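Twitching motility protein PilT (Aquifex aeolicus, PDB 2EYU) probably acts as an ATP-driven motor that powers pilus retraction in twitching motility. Local coordinates at residues 101-107 / 125-131; 153-157 / 195-199. The protein carries 1 engineered substitution. All coordinates share one frame; numbering follows the deposited sequence.

Contact 1: residues 101-107 / 125-131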
loop_
_atom_site.group_PDB
_atom_site.type_symbol
_atom_site.label_atom_id
_atom_site.label_comp_id
_atom_site.label_asym_id
_atom_site.label_seq_id
_atom_site.Cartn_x
_atom_site.Cartn_y
_atom_site.Cartn_z
ATOM N N VAL A 101 2.958 -15.542 2.162
ATOM C CA VAL A 101 2.855 -14.110 2.370
ATOM C C VAL A 101 4.080 -13.640 3.155
ATOM O O VAL A 101 4.481 -14.311 4.095
ATOM C CB VAL A 101 1.616 -13.698 3.165
ATOM C CG1 VAL A 101 1.675 -12.202 3.480
ATOM C CG2 VAL A 101 0.311 -14.000 2.433
ATOM N N ILE A 102 4.645 -12.510 2.767
ATOM C CA ILE A 102 5.660 -11.880 3.603
ATOM C C ILE A 102 5.292 -10.413 3.811
ATOM O O ILE A 102 4.865 -9.766 2.856
ATOM C CB ILE A 102 7.067 -11.856 3.002
ATOM C CG1 ILE A 102 8.078 -11.072 3.842
ATOM C CG2 ILE A 102 7.011 -11.283 1.602
ATOM C CD1 ILE A 102 9.145 -11.930 4.487
ATOM N N PHE A 103 5.488 -9.877 5.012
ATOM C CA PHE A 103 5.272 -8.419 5.140
ATOM C C PHE A 103 6.629 -7.834 5.530
ATOM O O PHE A 103 7.168 -8.284 6.541
ATOM C CB PHE A 103 4.139 -8.152 6.114
ATOM C CG PHE A 103 4.019 -6.734 6.652
ATOM C CD1 PHE A 103 4.216 -5.618 5.866
ATOM C CD2 PHE A 103 3.708 -6.547 7.996
ATOM C CE1 PHE A 103 4.112 -4.336 6.385
ATOM C CE2 PHE A 103 3.601 -5.274 8.523
ATOM C CZ PHE A 103 3.815 -4.171 7.724
ATOM N N VAL A 104 7.142 -6.911 4.731
ATOM C CA VAL A 104 8.372 -6.173 4.940
ATOM C C VAL A 104 8.046 -4.757 5.425
ATOM O O VAL A 104 7.563 -3.894 4.685
ATOM C CB VAL A 104 9.249 -6.074 3.684
ATOM C CG1 VAL A 104 8.538 -5.391 2.533
ATOM C CG2 VAL A 104 10.546 -5.342 4.003
ATOM N N GLY A 105 8.318 -4.539 6.702
ATOM C CA GLY A 105 7.911 -3.333 7.389
ATOM C C GLY A 105 8.332 -2.060 6.695
ATOM O O GLY A 105 7.611 -1.061 6.654
ATOM N N GLU A 106 9.540 -2.048 6.143
ATOM C CA GLU A 106 10.021 -0.823 5.513
ATOM C C GLU A 106 11.122 -1.150 4.513
ATOM O O GLU A 106 11.944 -2.020 4.798
ATOM C CB GLU A 106 10.545 0.164 6.555
ATOM C CG GLU A 106 10.281 1.628 6.260
ATOM C CD GLU A 106 8.910 1.930 5.694
ATOM O OE1 GLU A 106 8.815 2.755 4.760
ATOM O OE2 GLU A 106 7.904 1.364 6.174
HETATM N N MSE A 107 11.079 -0.444 3.400
HETATM C CA MSE A 107 12.083 -0.494 2.354
HETATM C C MSE A 107 12.713 0.896 2.196
HETATM O O MSE A 107 12.238 1.679 1.373
HETATM C CB MSE A 107 11.493 -0.952 1.024
HETATM C CG MSE A 107 10.042 -0.536 0.833
HETATM SE SE MSE A 107 8.795 -1.868 1.464
HETATM C CE MSE A 107 9.549 -3.191 0.276
ATOM N N LEU A 125 3.172 -13.331 -2.174
ATOM C CA LEU A 125 2.401 -12.115 -1.967
ATOM C C LEU A 125 3.194 -11.222 -1.024
ATOM O O LEU A 125 3.525 -11.634 0.093
ATOM C CB LEU A 125 1.015 -12.410 -1.403
ATOM C CG LEU A 125 0.088 -11.187 -1.342
ATOM C CD1 LEU A 125 -0.089 -10.569 -2.720
ATOM C CD2 LEU A 125 -1.277 -11.543 -0.777
ATOM N N VAL A 126 3.529 -10.011 -1.468
ATOM C CA VAL A 126 4.396 -9.182 -0.635
ATOM C C VAL A 126 3.693 -7.892 -0.222
ATOM O O VAL A 126 3.240 -7.135 -1.065
ATOM C CB VAL A 126 5.722 -8.865 -1.341
ATOM C CG1 VAL A 126 6.603 -8.001 -0.447
ATOM C CG2 VAL A 126 6.458 -10.151 -1.707
ATOM N N PHE A 127 3.576 -7.646 1.083
ATOM C CA PHE A 127 3.140 -6.362 1.611
ATOM C C PHE A 127 4.366 -5.541 2.009
ATOM O O PHE A 127 5.335 -6.039 2.596
ATOM C CB PHE A 127 2.262 -6.511 2.867
ATOM C CG PHE A 127 0.867 -7.048 2.609
ATOM C CD1 PHE A 127 0.692 -8.398 2.334
ATOM C CD2 PHE A 127 -0.238 -6.216 2.651
ATOM C CE1 PHE A 127 -0.577 -8.896 2.093
ATOM C CE2 PHE A 127 -1.504 -6.708 2.402
ATOM C CZ PHE A 127 -1.674 -8.053 2.120
ATOM N N GLY A 128 4.349 -4.247 1.689
ATOM C CA GLY A 128 5.370 -3.369 2.214
ATOM C C GLY A 128 4.785 -2.014 2.552
ATOM O O GLY A 128 3.662 -1.682 2.180
ATOM N N THR A 129 5.543 -1.196 3.285
ATOM C CA THR A 129 5.104 0.158 3.545
ATOM C C THR A 129 6.213 1.132 3.145
ATOM O O THR A 129 7.402 0.807 3.227
ATOM C CB THR A 129 4.758 0.514 5.009
ATOM O OG1 THR A 129 5.918 0.264 5.820
ATOM C CG2 THR A 129 3.623 -0.319 5.564
ATOM N N LEU A 130 5.763 2.305 2.730
ATOM C CA LEU A 130 6.654 3.437 2.488
ATOM C C LEU A 130 5.997 4.689 3.087
ATOM O O LEU A 130 4.784 4.676 3.352
ATOM C CB LEU A 130 6.898 3.690 1.021
ATOM C CG LEU A 130 7.212 2.597 0.016
ATOM C CD1 LEU A 130 5.948 1.985 -0.568
ATOM C CD2 LEU A 130 8.075 3.165 -1.106
ATOM N N HIS A 131 6.783 5.735 3.258
ATOM C CA HIS A 131 6.279 7.008 3.777
ATOM C C HIS A 131 5.890 8.011 2.713
ATOM O O HIS A 131 5.661 9.206 2.978
ATOM C CB HIS A 131 7.355 7.630 4.687
ATOM C CG HIS A 131 7.270 7.095 6.088
ATOM N ND1 HIS A 131 8.357 6.552 6.740
ATOM C CD2 HIS A 131 6.253 7.040 6.975
ATOM C CE1 HIS A 131 8.007 6.174 7.954
ATOM N NE2 HIS A 131 6.731 6.455 8.128
#
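F127 O is gripped from several directions by strand 101-104. V104 N donates a 2.9 Å hydrogen bond to F127 O, with 165° at the hydrogen, and F103 CA-H adds a weaker C-H...O contact. The F103 ring brings its edge to the same oxygen, with CD1 3.5 Å from F127 O, which lies in the ring plane. With CG trans to the backbone N (chi1 164°), the ring leans toward the C-terminal end of its strand while standing out from the sheet face, bringing CD1 to F127 CB at 3.7 Å and CE1 to T129 CG2 at 4.1 Å. Replacing F103 by an alanine removes the ring and would probably leave F127 O and the T129 methyl without their aromatic neighbour, opening a gap beside I42. The strands are parallel, their axes 4.7 Å apart and 12° from exact alignment. Their ladder is completed by I102 N to L125 O and F127 N to I102 O, both 3.0 Å. On the sheet face away from F103, the I102 and V126 side chains lie side by side, CG2 to CG2 at 3.5 Å. Beyond the ladder, M107 SE sits 3.5 Å from T129 O, close to G128, where even a beta carbon would collide with the selenium. VIFVGE resembles the Walker B strand of secretion ATPases, glycine replacing the usual aspartate; consistent with this, E106 OE2 makes a weak, long ion pair with K38 of the probable P-loop. Strand 56-61 flanks 101-104 and strand 26-31 flanks 125-130; helix 38-52 packs on F103 and F127, helix 87-97 on I102 and V104.

Contact 2: residues 153-157 / 195-199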
loop_
_atom_site.group_PDB
_atom_site.type_symbol
_atom_site.label_atom_id
_atom_site.label_comp_id
_atom_site.label_asym_id
_atom_site.label_seq_id
_atom_site.Cartn_x
_atom_site.Cartn_y
_atom_site.Cartn_z
ATOM N N GLN A 153 14.284 -1.300 -16.081
ATOM C CA GLN A 153 14.108 -2.642 -15.543
ATOM C C GLN A 153 13.067 -2.690 -14.427
ATOM O O GLN A 153 12.015 -3.310 -14.576
ATOM C CB GLN A 153 15.439 -3.200 -15.038
ATOM C CG GLN A 153 15.480 -4.721 -15.167
ATOM C CD GLN A 153 16.764 -5.339 -14.662
ATOM O OE1 GLN A 153 17.858 -5.023 -15.120
ATOM N NE2 GLN A 153 16.611 -6.225 -13.683
ATOM N N VAL A 154 13.346 -2.047 -13.309
ATOM C CA VAL A 154 12.420 -1.891 -12.195
ATOM C C VAL A 154 11.080 -1.357 -12.604
ATOM O O VAL A 154 10.042 -1.823 -12.114
ATOM C CB VAL A 154 12.987 -0.841 -11.193
ATOM C CG1 VAL A 154 12.111 -0.809 -9.951
ATOM C CG2 VAL A 154 14.429 -1.144 -10.880
ATOM N N ARG A 155 11.057 -0.361 -13.511
ATOM C CA ARG A 155 9.725 0.151 -13.862
ATOM C C ARG A 155 8.845 -0.940 -14.468
ATOM O O ARG A 155 7.673 -1.096 -14.117
ATOM C CB ARG A 155 9.825 1.339 -14.806
ATOM C CG ARG A 155 8.552 2.153 -14.963
ATOM C CD ARG A 155 8.704 3.233 -16.021
ATOM N NE ARG A 155 10.060 3.342 -16.538
ATOM C CZ ARG A 155 11.080 4.077 -16.141
ATOM N NH1 ARG A 155 10.994 4.898 -15.103
ATOM N NH2 ARG A 155 12.241 4.001 -16.789
ATOM N N ILE A 156 9.383 -1.731 -15.383
ATOM C CA ILE A 156 8.555 -2.736 -16.076
ATOM C C ILE A 156 8.313 -3.963 -15.211
ATOM O O ILE A 156 7.279 -4.611 -15.368
ATOM C CB ILE A 156 9.201 -3.090 -17.431
ATOM C CG1 ILE A 156 9.088 -1.964 -18.460
ATOM C CG2 ILE A 156 8.631 -4.408 -17.966
ATOM C CD1 ILE A 156 10.328 -1.661 -19.259
ATOM N N VAL A 157 9.178 -4.336 -14.285
ATOM C CA VAL A 157 8.839 -5.369 -13.292
ATOM C C VAL A 157 7.610 -4.951 -12.507
ATOM O O VAL A 157 6.665 -5.713 -12.310
ATOM C CB VAL A 157 10.004 -5.603 -12.312
ATOM C CG1 VAL A 157 9.607 -6.489 -11.144
ATOM C CG2 VAL A 157 11.212 -6.218 -13.021
ATOM N N ILE A 195 2.371 2.299 -17.113
ATOM C CA ILE A 195 3.580 2.202 -16.275
ATOM C C ILE A 195 4.788 1.736 -17.076
ATOM O O ILE A 195 5.923 2.199 -16.924
ATOM C CB ILE A 195 3.287 1.285 -15.074
ATOM C CG1 ILE A 195 2.235 1.914 -14.168
ATOM C CG2 ILE A 195 4.542 0.931 -14.294
ATOM C CD1 ILE A 195 2.001 1.191 -12.864
ATOM N N ARG A 196 4.538 0.802 -17.977
ATOM C CA ARG A 196 5.516 0.234 -18.895
ATOM C C ARG A 196 6.174 1.313 -19.754
ATOM O O ARG A 196 7.399 1.416 -19.707
ATOM C CB ARG A 196 4.834 -0.831 -19.766
ATOM C CG ARG A 196 5.379 -2.226 -19.540
ATOM C CD ARG A 196 4.458 -3.336 -19.989
ATOM N NE ARG A 196 4.007 -4.144 -18.847
ATOM C CZ ARG A 196 2.806 -4.688 -18.759
ATOM N NH1 ARG A 196 1.939 -4.500 -19.747
ATOM N NH2 ARG A 196 2.455 -5.400 -17.704
ATOM N N GLU A 197 5.379 2.079 -20.487
ATOM C CA GLU A 197 5.793 3.230 -21.256
ATOM C C GLU A 197 6.191 4.419 -20.388
ATOM O O GLU A 197 6.656 5.426 -20.923
ATOM C CB GLU A 197 4.673 3.730 -22.180
ATOM C CG GLU A 197 4.233 2.726 -23.233
ATOM C CD GLU A 197 3.102 1.866 -22.703
ATOM O OE1 GLU A 197 2.145 2.436 -22.128
ATOM O OE2 GLU A 197 3.181 0.626 -22.838
ATOM N N ASN A 198 6.020 4.361 -19.072
ATOM C CA ASN A 198 6.358 5.523 -18.254
ATOM C C ASN A 198 5.486 6.721 -18.612
ATOM O O ASN A 198 6.009 7.782 -18.962
ATOM C CB ASN A 198 7.829 5.920 -18.418
ATOM C CG ASN A 198 8.321 6.767 -17.258
ATOM O OD1 ASN A 198 7.829 6.631 -16.140
ATOM N ND2 ASN A 198 9.296 7.635 -17.512
ATOM N N LYS A 199 4.188 6.546 -18.538
ATOM C CA LYS A 199 3.178 7.574 -18.733
ATOM C C LYS A 199 2.398 7.785 -17.428
ATOM O O LYS A 199 1.184 7.591 -17.389
ATOM C CB LYS A 199 2.175 7.208 -19.820
ATOM C CG LYS A 199 2.502 7.878 -21.153
ATOM C CD LYS A 199 2.453 6.873 -22.298
ATOM C CE LYS A 199 3.453 7.237 -23.385
ATOM N NZ LYS A 199 4.796 6.655 -23.072
#
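Helix 151-161 meets the C-terminal end of helix 189-197, with the closest alpha carbons, those of I156 and R196, 5.1 Å apart. That end is closed by a Schellman motif: N198 has positive phi, K199 N pairs with L194 O, and N198 N makes a weak bond to I195 O. R155 carries most of the packing. Its CG is trans to the backbone N (chi1 -166°), which sends the chain across the gap to the helix end. There CD lies 3.1 Å from I195 O and CG 3.3 Å from the same oxygen. At chi3, -6°, the chain turns nearly eclipsed, and the guanidinium swings beside N198. The N198 amide stands over one face of the guanidinium, offset toward its rim, the planes 32° apart; NH1 is 3.8 Å from N198 OD1, and no hydrogen bond is formed. I195 CG2 adds a contact of 3.7 Å with R155 O. Separately, the I156 and R196 side chains cross at about a right angle, with I156 CG1 3.9 Å from R196 CG. The polar end of R196 turns back to helix 151-161, where NE is hydrogen-bonded to S159 OG and the guanidinium makes a cation-pi contact with F160. V143 of helix 135-144 lies against R155. The contact is therefore packing of R155 methylenes on the I195 carbonyl oxygen and of its guanidinium on an offset amide, plus a small aliphatic contact from I156, without a charge pair. The carbonyls at the helix end should favour the nearby R155 cation electrostatically, though probably only modestly at a partly exposed surface.

Contact 1 closes before contact 2 opens along the chain, and the two do not touch: their centres are 20 Å apart and their nearest atoms about 11 Å. The first is a buried parallel strand pair, 8 Å from the centre of the chain; the second is a helix-to-helix-end packing at the surface, 18 Å from it. Helix 135-144 lies between them in sequence, following strand 125-130 and packing on helix 151-161 through V143. Helix 151-161 then runs into strand 162-171, which neighbours 26-31 and so returns to the sheet of contact 1. Helix 189-197 is thus joined to the P-loop-type core both through strand 179-185 before it and by packing on helix 151-161.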